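Local coordinates for protein galactose-binding lectin (Arachis hypogaea, PDB 6VAW) that recognises and binds D-galactose and its derivatives as a homotetrameric legume lectin containing calcium and manganese ions, at residues F65-S70 with W223-T228; E2-N7 with Y48-R53; S147-P152 with I188-D193. All blocks are in the same frame, centred on the assembly; numbering follows the deposited sequence.

Interaction 1 (F65-S70 with W223-T228); sequences FLTSFS and WSFTST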
loop_
_atom_site.group_PDB
_atom_site.type_symbol
_atom_site.label_atom_id
_atom_site.label_comp_id
_atom_site.label_asym_id
_atom_site.label_seq_id
_atom_site.Cartn_x
_atom_site.Cartn_y
_atom_site.Cartn_z
ATOM N N PHE A 65 -13.590 -8.344 -1.728
ATOM C CA PHE A 65 -13.027 -7.320 -0.859
ATOM C C PHE A 65 -12.516 -7.926 0.451
ATOM O O PHE A 65 -12.916 -9.027 0.868
ATOM C CB PHE A 65 -13.989 -6.149 -0.604
ATOM C CG PHE A 65 -15.254 -6.460 0.151
ATOM C CD1 PHE A 65 -15.236 -6.617 1.539
ATOM C CD2 PHE A 65 -16.482 -6.481 -0.501
ATOM C CE1 PHE A 65 -16.411 -6.845 2.252
ATOM C CE2 PHE A 65 -17.665 -6.725 0.213
ATOM C CZ PHE A 65 -17.620 -6.919 1.575
ATOM N N LEU A 66 -11.581 -7.186 1.058
ATOM C CA LEU A 66 -10.964 -7.476 2.338
ATOM C C LEU A 66 -11.075 -6.193 3.148
ATOM O O LEU A 66 -10.601 -5.159 2.691
ATOM C CB LEU A 66 -9.492 -7.916 2.192
ATOM C CG LEU A 66 -8.672 -7.919 3.494
ATOM C CD1 LEU A 66 -9.227 -9.005 4.493
ATOM C CD2 LEU A 66 -7.205 -8.126 3.217
ATOM N N THR A 67 -11.672 -6.267 4.329
ATOM C CA THR A 67 -11.778 -5.059 5.150
ATOM C C THR A 67 -11.541 -5.421 6.593
ATOM O O THR A 67 -11.890 -6.509 7.025
ATOM C CB THR A 67 -13.117 -4.280 4.921
ATOM O OG1 THR A 67 -13.088 -3.034 5.634
ATOM C CG2 THR A 67 -14.376 -5.060 5.307
ATOM N N SER A 68 -10.870 -4.527 7.318
ATOM C CA SER A 68 -10.634 -4.686 8.737
ATOM C C SER A 68 -10.995 -3.384 9.455
ATOM O O SER A 68 -10.818 -2.291 8.908
ATOM C CB SER A 68 -9.186 -5.076 9.009
ATOM O OG SER A 68 -8.834 -6.287 8.351
ATOM N N PHE A 69 -11.561 -3.505 10.639
ATOM C CA PHE A 69 -11.913 -2.327 11.432
ATOM C C PHE A 69 -11.866 -2.686 12.896
ATOM O O PHE A 69 -11.827 -3.870 13.251
ATOM C CB PHE A 69 -13.307 -1.737 11.029
ATOM C CG PHE A 69 -14.461 -2.721 11.023
ATOM C CD1 PHE A 69 -15.186 -2.971 12.183
ATOM C CD2 PHE A 69 -14.806 -3.411 9.863
ATOM C CE1 PHE A 69 -16.265 -3.853 12.172
ATOM C CE2 PHE A 69 -15.861 -4.325 9.861
ATOM C CZ PHE A 69 -16.599 -4.524 11.013
ATOM N N SER A 70 -11.801 -1.648 13.745
ATOM C CA SER A 70 -11.828 -1.803 15.179
ATOM C C SER A 70 -12.843 -0.852 15.781
ATOM O O SER A 70 -13.004 0.287 15.325
ATOM C CB SER A 70 -10.459 -1.610 15.807
ATOM O OG SER A 70 -9.926 -0.324 15.565
ATOM N N TRP A 223 -10.296 1.792 10.290
ATOM C CA TRP A 223 -10.920 1.088 9.178
ATOM C C TRP A 223 -9.982 1.046 7.967
ATOM O O TRP A 223 -9.543 2.092 7.502
ATOM C CB TRP A 223 -12.229 1.789 8.814
ATOM C CG TRP A 223 -13.068 1.115 7.767
ATOM C CD1 TRP A 223 -13.065 -0.209 7.418
ATOM C CD2 TRP A 223 -14.086 1.734 6.978
ATOM N NE1 TRP A 223 -14.008 -0.443 6.449
ATOM C CE2 TRP A 223 -14.676 0.726 6.185
ATOM C CE3 TRP A 223 -14.603 3.037 6.906
ATOM C CZ2 TRP A 223 -15.756 0.985 5.327
ATOM C CZ3 TRP A 223 -15.625 3.302 6.010
ATOM C CH2 TRP A 223 -16.175 2.289 5.216
ATOM N N SER A 224 -9.696 -0.161 7.455
ATOM C CA SER A 224 -8.918 -0.365 6.241
ATOM C C SER A 224 -9.782 -1.168 5.284
ATOM O O SER A 224 -10.623 -1.945 5.725
ATOM C CB SER A 224 -7.579 -1.038 6.537
ATOM O OG SER A 224 -7.739 -2.387 6.942
ATOM N N PHE A 225 -9.621 -0.955 3.987
ATOM C CA PHE A 225 -10.466 -1.591 2.992
ATOM C C PHE A 225 -9.756 -1.717 1.672
ATOM O O PHE A 225 -9.062 -0.798 1.261
ATOM C CB PHE A 225 -11.744 -0.731 2.805
ATOM C CG PHE A 225 -12.744 -1.198 1.771
ATOM C CD1 PHE A 225 -12.616 -0.825 0.440
ATOM C CD2 PHE A 225 -13.837 -1.965 2.138
ATOM C CE1 PHE A 225 -13.561 -1.226 -0.508
ATOM C CE2 PHE A 225 -14.755 -2.406 1.188
ATOM C CZ PHE A 225 -14.617 -2.020 -0.128
ATOM N N THR A 226 -9.964 -2.845 0.979
ATOM C CA THR A 226 -9.468 -3.078 -0.369
ATOM C C THR A 226 -10.507 -3.894 -1.109
ATOM O O THR A 226 -10.906 -4.936 -0.617
ATOM C CB THR A 226 -8.091 -3.755 -0.460
ATOM O OG1 THR A 226 -7.089 -3.030 0.275
ATOM C CG2 THR A 226 -7.633 -3.940 -1.919
ATOM N N SER A 227 -10.927 -3.422 -2.274
ATOM C CA SER A 227 -11.842 -4.150 -3.145
ATOM C C SER A 227 -11.214 -4.222 -4.519
ATOM O O SER A 227 -10.567 -3.259 -4.929
ATOM C CB SER A 227 -13.208 -3.484 -3.190
ATOM O OG SER A 227 -13.158 -2.268 -3.926
ATOM N N THR A 228 -11.378 -5.341 -5.216
ATOM C CA THR A 228 -10.846 -5.535 -6.559
ATOM C C THR A 228 -11.932 -6.158 -7.430
ATOM O O THR A 228 -12.478 -7.204 -7.097
ATOM C CB THR A 228 -9.531 -6.331 -6.571
ATOM O OG1 THR A 228 -8.545 -5.594 -5.854
ATOM C CG2 THR A 228 -9.004 -6.597 -7.984
HETATM O O HOH W 1 -7.255 -4.348 2.856
#

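Interaction 2 (E2-N7 with Y48-R53); sequences ETVSFN and YAMPVR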
loop_
_atom_site.group_PDB
_atom_site.type_symbol
_atom_site.label_atom_id
_atom_site.label_comp_id
_atom_site.label_asym_id
_atom_site.label_seq_id
_atom_site.Cartn_x
_atom_site.Cartn_y
_atom_site.Cartn_z
ATOM N N GLU A 2 -9.913 -3.170 -11.437
ATOM C CA GLU A 2 -10.314 -1.930 -10.770
ATOM C C GLU A 2 -10.272 -2.168 -9.253
ATOM O O GLU A 2 -11.041 -2.985 -8.745
ATOM C CB GLU A 2 -11.720 -1.552 -11.245
ATOM C CG GLU A 2 -12.323 -0.292 -10.657
ATOM C CD GLU A 2 -13.654 0.029 -11.309
ATOM O OE1 GLU A 2 -13.658 0.274 -12.532
ATOM O OE2 GLU A 2 -14.696 -0.012 -10.617
ATOM N N THR A 3 -9.419 -1.424 -8.559
ATOM C CA THR A 3 -9.209 -1.538 -7.118
ATOM C C THR A 3 -9.457 -0.213 -6.388
ATOM O O THR A 3 -9.039 0.845 -6.852
ATOM C CB THR A 3 -7.780 -2.083 -6.846
ATOM O OG1 THR A 3 -7.737 -3.421 -7.348
ATOM C CG2 THR A 3 -7.389 -2.077 -5.354
ATOM N N VAL A 4 -10.179 -0.301 -5.248
ATOM C CA VAL A 4 -10.439 0.794 -4.320
ATOM C C VAL A 4 -9.747 0.393 -3.017
ATOM O O VAL A 4 -10.036 -0.680 -2.485
ATOM C CB VAL A 4 -11.940 1.125 -4.106
ATOM C CG1 VAL A 4 -12.114 2.203 -3.032
ATOM C CG2 VAL A 4 -12.627 1.546 -5.404
ATOM N N SER A 5 -8.830 1.226 -2.538
ATOM C CA SER A 5 -8.095 0.940 -1.313
ATOM C C SER A 5 -7.947 2.180 -0.455
ATOM O O SER A 5 -7.589 3.250 -0.966
ATOM C CB SER A 5 -6.718 0.369 -1.650
ATOM O OG SER A 5 -6.094 -0.119 -0.475
ATOM N N PHE A 6 -8.224 2.039 0.862
ATOM C CA PHE A 6 -8.084 3.152 1.811
ATOM C C PHE A 6 -7.735 2.635 3.187
ATOM O O PHE A 6 -7.914 1.457 3.469
ATOM C CB PHE A 6 -9.329 4.057 1.857
ATOM C CG PHE A 6 -10.675 3.442 2.168
ATOM C CD1 PHE A 6 -11.063 3.202 3.481
ATOM C CD2 PHE A 6 -11.578 3.159 1.154
ATOM C CE1 PHE A 6 -12.326 2.676 3.776
ATOM C CE2 PHE A 6 -12.840 2.623 1.450
ATOM C CZ PHE A 6 -13.215 2.409 2.760
ATOM N N ASN A 7 -7.228 3.517 4.041
ATOM C CA ASN A 7 -6.866 3.155 5.400
ATOM C C ASN A 7 -7.018 4.380 6.297
ATOM O O ASN A 7 -6.462 5.446 5.997
ATOM C CB ASN A 7 -5.442 2.560 5.468
ATOM C CG ASN A 7 -4.929 2.300 6.871
ATOM O OD1 ASN A 7 -3.894 2.832 7.280
ATOM N ND2 ASN A 7 -5.660 1.522 7.656
ATOM N N TYR A 48 -18.044 5.778 3.609
ATOM C CA TYR A 48 -16.917 6.159 2.779
ATOM C C TYR A 48 -17.570 6.981 1.665
ATOM O O TYR A 48 -18.579 6.545 1.117
ATOM C CB TYR A 48 -16.114 4.944 2.304
ATOM C CG TYR A 48 -14.910 5.347 1.494
ATOM C CD1 TYR A 48 -13.840 6.017 2.086
ATOM C CD2 TYR A 48 -14.838 5.069 0.130
ATOM C CE1 TYR A 48 -12.718 6.376 1.350
ATOM C CE2 TYR A 48 -13.729 5.457 -0.625
ATOM C CZ TYR A 48 -12.673 6.107 -0.008
ATOM O OH TYR A 48 -11.558 6.448 -0.739
ATOM N N ALA A 49 -17.079 8.191 1.493
ATOM C CA ALA A 49 -17.749 9.192 0.640
ATOM C C ALA A 49 -17.848 8.772 -0.818
ATOM O O ALA A 49 -18.713 9.287 -1.494
ATOM C CB ALA A 49 -17.054 10.516 0.770
ATOM N N MET A 50 -16.951 7.928 -1.271
ATOM C CA MET A 50 -16.961 7.582 -2.696
ATOM C C MET A 50 -17.793 6.330 -2.944
ATOM O O MET A 50 -17.650 5.350 -2.231
ATOM C CB MET A 50 -15.542 7.373 -3.198
ATOM C CG MET A 50 -15.499 6.978 -4.614
ATOM S SD MET A 50 -13.842 6.960 -5.259
ATOM C CE MET A 50 -13.028 5.693 -4.281
ATOM N N PRO A 51 -18.641 6.333 -3.982
ATOM C CA PRO A 51 -19.361 5.146 -4.353
ATOM C C PRO A 51 -18.342 4.085 -4.799
ATOM O O PRO A 51 -17.383 4.399 -5.436
ATOM C CB PRO A 51 -20.204 5.602 -5.548
ATOM C CG PRO A 51 -20.299 7.074 -5.377
ATOM C CD PRO A 51 -18.962 7.475 -4.820
ATOM N N VAL A 52 -18.638 2.832 -4.493
ATOM C CA VAL A 52 -17.745 1.751 -4.874
ATOM C C VAL A 52 -18.493 0.865 -5.873
ATOM O O VAL A 52 -19.607 0.442 -5.570
ATOM C CB VAL A 52 -17.289 0.979 -3.607
ATOM C CG1 VAL A 52 -16.596 -0.334 -3.971
ATOM C CG2 VAL A 52 -16.391 1.856 -2.714
ATOM N N ARG A 53 -17.874 0.559 -7.020
ATOM C CA ARG A 53 -18.500 -0.317 -8.028
ATOM C C ARG A 53 -18.267 -1.769 -7.604
ATOM O O ARG A 53 -17.144 -2.271 -7.744
ATOM C CB ARG A 53 -17.915 -0.011 -9.431
ATOM C CG ARG A 53 -18.652 -0.598 -10.628
ATOM C CD ARG A 53 -17.852 -0.142 -11.850
ATOM N NE ARG A 53 -18.210 -0.861 -13.054
ATOM C CZ ARG A 53 -17.364 -1.096 -14.052
ATOM N NH1 ARG A 53 -16.090 -0.718 -13.954
ATOM N NH2 ARG A 53 -17.773 -1.725 -15.143
HETATM O O HOH W 2 -15.021 1.682 -7.619
#

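Interaction 3 (S147-P152 with I188-D193); sequences SVKTVP and IAQVVD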
loop_
_atom_site.group_PDB
_atom_site.type_symbol
_atom_site.label_atom_id
_atom_site.label_comp_id
_atom_site.label_asym_id
_atom_site.label_seq_id
_atom_site.Cartn_x
_atom_site.Cartn_y
_atom_site.Cartn_z
ATOM N N SER A 147 -31.806 -11.256 11.216
ATOM C CA SER A 147 -30.632 -11.836 10.561
ATOM C C SER A 147 -30.853 -13.181 9.866
ATOM O O SER A 147 -31.590 -14.056 10.328
ATOM C CB SER A 147 -29.485 -11.981 11.549
ATOM O OG SER A 147 -29.236 -10.770 12.230
ATOM N N VAL A 148 -30.154 -13.332 8.740
ATOM C CA VAL A 148 -30.132 -14.596 7.984
ATOM C C VAL A 148 -29.439 -15.634 8.888
ATOM O O VAL A 148 -29.856 -16.786 8.929
ATOM C CB VAL A 148 -29.433 -14.401 6.612
ATOM C CG1 VAL A 148 -29.147 -15.729 5.927
ATOM C CG2 VAL A 148 -30.262 -13.489 5.703
ATOM N N LYS A 149 -28.412 -15.198 9.649
ATOM C CA LYS A 149 -27.646 -16.056 10.538
ATOM C C LYS A 149 -27.034 -15.246 11.668
ATOM O O LYS A 149 -26.670 -14.099 11.473
ATOM C CB LYS A 149 -26.534 -16.745 9.724
ATOM C CG LYS A 149 -26.031 -18.031 10.316
ATOM C CD LYS A 149 -24.817 -18.424 9.556
ATOM C CE LYS A 149 -24.481 -19.848 9.724
ATOM N NZ LYS A 149 -23.494 -20.207 8.703
ATOM N N THR A 150 -26.898 -15.862 12.839
ATOM C CA THR A 150 -26.253 -15.241 14.000
ATOM C C THR A 150 -25.325 -16.246 14.675
ATOM O O THR A 150 -25.474 -17.463 14.512
ATOM C CB THR A 150 -27.249 -14.667 15.058
ATOM O OG1 THR A 150 -27.931 -15.730 15.706
ATOM C CG2 THR A 150 -28.210 -13.615 14.515
ATOM N N VAL A 151 -24.427 -15.722 15.496
ATOM C CA VAL A 151 -23.501 -16.509 16.312
ATOM C C VAL A 151 -23.445 -15.832 17.696
ATOM O O VAL A 151 -23.340 -14.589 17.754
ATOM C CB VAL A 151 -22.093 -16.683 15.666
ATOM C CG1 VAL A 151 -21.384 -15.345 15.450
ATOM C CG2 VAL A 151 -21.211 -17.635 16.471
ATOM N N PRO A 152 -23.470 -16.599 18.814
ATOM C CA PRO A 152 -23.365 -15.944 20.136
ATOM C C PRO A 152 -22.000 -15.254 20.287
ATOM O O PRO A 152 -20.981 -15.706 19.761
ATOM C CB PRO A 152 -23.544 -17.098 21.125
ATOM C CG PRO A 152 -24.227 -18.192 20.333
ATOM C CD PRO A 152 -23.628 -18.063 18.957
ATOM N N ILE A 188 -18.260 -16.122 11.686
ATOM C CA ILE A 188 -19.569 -16.353 11.069
ATOM C C ILE A 188 -19.382 -16.148 9.582
ATOM O O ILE A 188 -18.630 -15.271 9.186
ATOM C CB ILE A 188 -20.704 -15.462 11.674
ATOM C CG1 ILE A 188 -22.093 -15.945 11.196
ATOM C CG2 ILE A 188 -20.481 -13.922 11.438
ATOM C CD1 ILE A 188 -23.277 -15.230 11.827
ATOM N N ALA A 189 -20.020 -16.990 8.769
ATOM C CA ALA A 189 -19.925 -16.899 7.313
ATOM C C ALA A 189 -21.265 -17.237 6.690
ATOM O O ALA A 189 -22.021 -18.052 7.218
ATOM C CB ALA A 189 -18.828 -17.807 6.772
ATOM N N GLN A 190 -21.571 -16.584 5.591
ATOM C CA GLN A 190 -22.860 -16.792 4.914
ATOM C C GLN A 190 -22.708 -16.493 3.443
ATOM O O GLN A 190 -22.099 -15.486 3.092
ATOM C CB GLN A 190 -23.948 -15.869 5.541
ATOM C CG GLN A 190 -25.313 -15.823 4.804
ATOM C CD GLN A 190 -25.986 -17.179 4.882
ATOM O OE1 GLN A 190 -26.136 -17.738 5.956
ATOM N NE2 GLN A 190 -26.410 -17.730 3.752
ATOM N N VAL A 191 -23.335 -17.311 2.591
ATOM C CA VAL A 191 -23.358 -17.020 1.151
ATOM C C VAL A 191 -24.399 -15.907 0.935
ATOM O O VAL A 191 -25.558 -16.090 1.310
ATOM C CB VAL A 191 -23.649 -18.281 0.298
ATOM C CG1 VAL A 191 -23.985 -17.912 -1.148
ATOM C CG2 VAL A 191 -22.475 -19.268 0.365
ATOM N N VAL A 192 -23.957 -14.752 0.407
ATOM C CA VAL A 192 -24.765 -13.573 0.092
ATOM C C VAL A 192 -24.410 -13.147 -1.337
ATOM O O VAL A 192 -23.248 -12.823 -1.599
ATOM C CB VAL A 192 -24.591 -12.375 1.077
ATOM C CG1 VAL A 192 -25.593 -11.255 0.744
ATOM C CG2 VAL A 192 -24.726 -12.805 2.538
ATOM N N ASP A 193 -25.391 -13.143 -2.235
ATOM C CA ASP A 193 -25.172 -12.724 -3.622
ATOM C C ASP A 193 -25.366 -11.212 -3.726
ATOM O O ASP A 193 -26.490 -10.737 -3.970
ATOM C CB ASP A 193 -26.096 -13.474 -4.601
ATOM C CG ASP A 193 -25.829 -13.182 -6.076
ATOM O OD1 ASP A 193 -24.974 -12.304 -6.376
ATOM O OD2 ASP A 193 -26.415 -13.884 -6.929
HETATM O O HOH W 3 -21.133 -19.402 10.317
HETATM O O HOH W 4 -24.482 -19.915 6.176
#

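Interaction 1 (F65-S70 with W223-T228)
Strands 65-70 and 223-228 run antiparallel, their short axes 4.7 Å apart, and the T67 side chain adds a second layer of bonding to the backbone ladder between them. That ladder alternates hydrogen-bonded pairs, L66 with T226 and S68 with S224, with non-hydrogen-bonded ones. In the non-hydrogen-bonded pair T67-F225, CB of T67 lies against the F225 ring, 3.7 Å from CD2. Beyond CB, the hydroxyl stands anti to the backbone N (chi1 -173°), which turns it across the strand gap. There OG1 of T67 donates to S224 O at 2.7 Å, approaching in the carbonyl plane. The same OG1 accepts from W223 NE1 at 2.9 Å; it lies near the indole plane, although the N-H is bent to 136°. Both roles of the hydroxyl are thus filled, and the W223 indole is tethered to the opposite strand. S224 O is gripped twice, since S68 N also donates to it at 3.0 Å from above the carbonyl plane.

On the same face as T67, the F65 and F225 rings are nearly parallel but slid apart, so that they barely overlap, centroids 5.8 Å apart. Together with F69 and W223 they face F87, F204 and F206, whereas L66 and T226 on the other face pack against a second subunit. Aromatic residues filling the space between two sheets belong to the legume lectin β-sandwich, both strands being part of its back sheet.

Interaction 2 (E2-N7 with Y48-R53)
Segments 2-7 and 48-53 belong to different sheets, so no backbone bond joins them directly, and side chains and one water make the contact. The broadest meeting is a face-to-face stack of F6 on Y48, with ring centroids 3.8 Å apart and planes tilted by 16°. F6 takes the crowded first torsion, CG between the backbone N and the carbonyl carbon (chi1 56°), whereas Y48 has CG anti to its backbone N. The two rings reach in from opposing sides and overlap almost fully: CE2 of F6 sits over the centre of the tyrosine ring, and CD2 of F6 comes within 3.4 Å of Y48 CZ. W223 and F225 also meet the F6 ring, extending the aromatic cluster.

Next along the strand, V4 places CG1 anti to its backbone N and offers it tip to tip to M50 CE at 3.8 Å. M50 runs straight through its first two torsions and then turns at chi3 (63°), which brings the methyl beside V4 and to the edge of the Y48 ring, in its plane. V52 CG2 adds a looser apolar contact.

At the end, two extended side chains cross at about a right angle. E2 OE1 forms a salt bridge with R53 NH1 at 3.0 Å, approaching the guanidinium at its edge, but the hydrogen bond within it is weak. E2 OE2 rests 3.4 Å from R53 CD, and a water accepting from R53 N donates only weakly to it. M50, Y48 and R53 also pack on a third subunit. The chemistry therefore grades from aromatic and apolar to charged, with attraction at the salt bridge probably owing more to charge than to directed bonding.

Interaction 3 (S147-P152 with I188-D193)
The ammonium group of K149 is the polar centre of this contact. Its NZ donates to A189 O at 3.0 Å, almost along the C=O axis (171°), and to two waters. One water, 3.0 Å from K149 NZ, also accepts from A189 N, so both polar backbone atoms of A189 are tied to the lysine; the other, 2.7 Å from K149 NZ, donates to Q190 OE1. The lysine chain is extended throughout, which carries NZ across the gap between strands 149-152 and 188-191, whose axes are 7.7 Å apart.

Aliphatic groups pack beside this polar centre. I188, also extended, lays CD1 on the K149 backbone, 3.6 Å from K149 O, while V151 CG1 slides past I188 CB at 3.8 Å. On the other flank, V148 CG1 crosses the Q190 amide, 3.6 Å from Q190 OE1.

The second shell fixes these groups. Q190 bends at chi2 (66°), and its NE2 donates to V191 O in a nearly straight bond (165°), which settles the amide rotation and presents OE1 to the water. A classic β-bulge, in which V148 and K149 both face I140, lets these consecutive residues both turn toward strand 188-191. T150 points the opposite way, touching H137, a manganese ligand, with its side chain about 5 Å from the ion. Here a marginal strand of the front sheet closes over strand 185-191 of the back sheet, forming an edge of the legume lectin β-sandwich beside its metal site.

In the fold
Interaction 1 is the buried one, two neighbouring strands of a single sheet joined by backbone bonds, whereas interactions 2 and 3 are partly buried and join the two sheets face to face through side chains. Interactions 1 and 2 touch: strand 2-8 pairs with 217-229, and F6 meets the rings of W223 and F225, so the aromatic cluster runs from one contact into the other. Interaction 3, about 24 Å from interaction 2 between centres, replaces rings with aliphatic side chains and a hydrated lysine. The charged groups of interactions 2 and 3 lie near other chains, the salt bridge by a third subunit and the lysine by the second; interaction 1 also touches the second, but with uncharged residues.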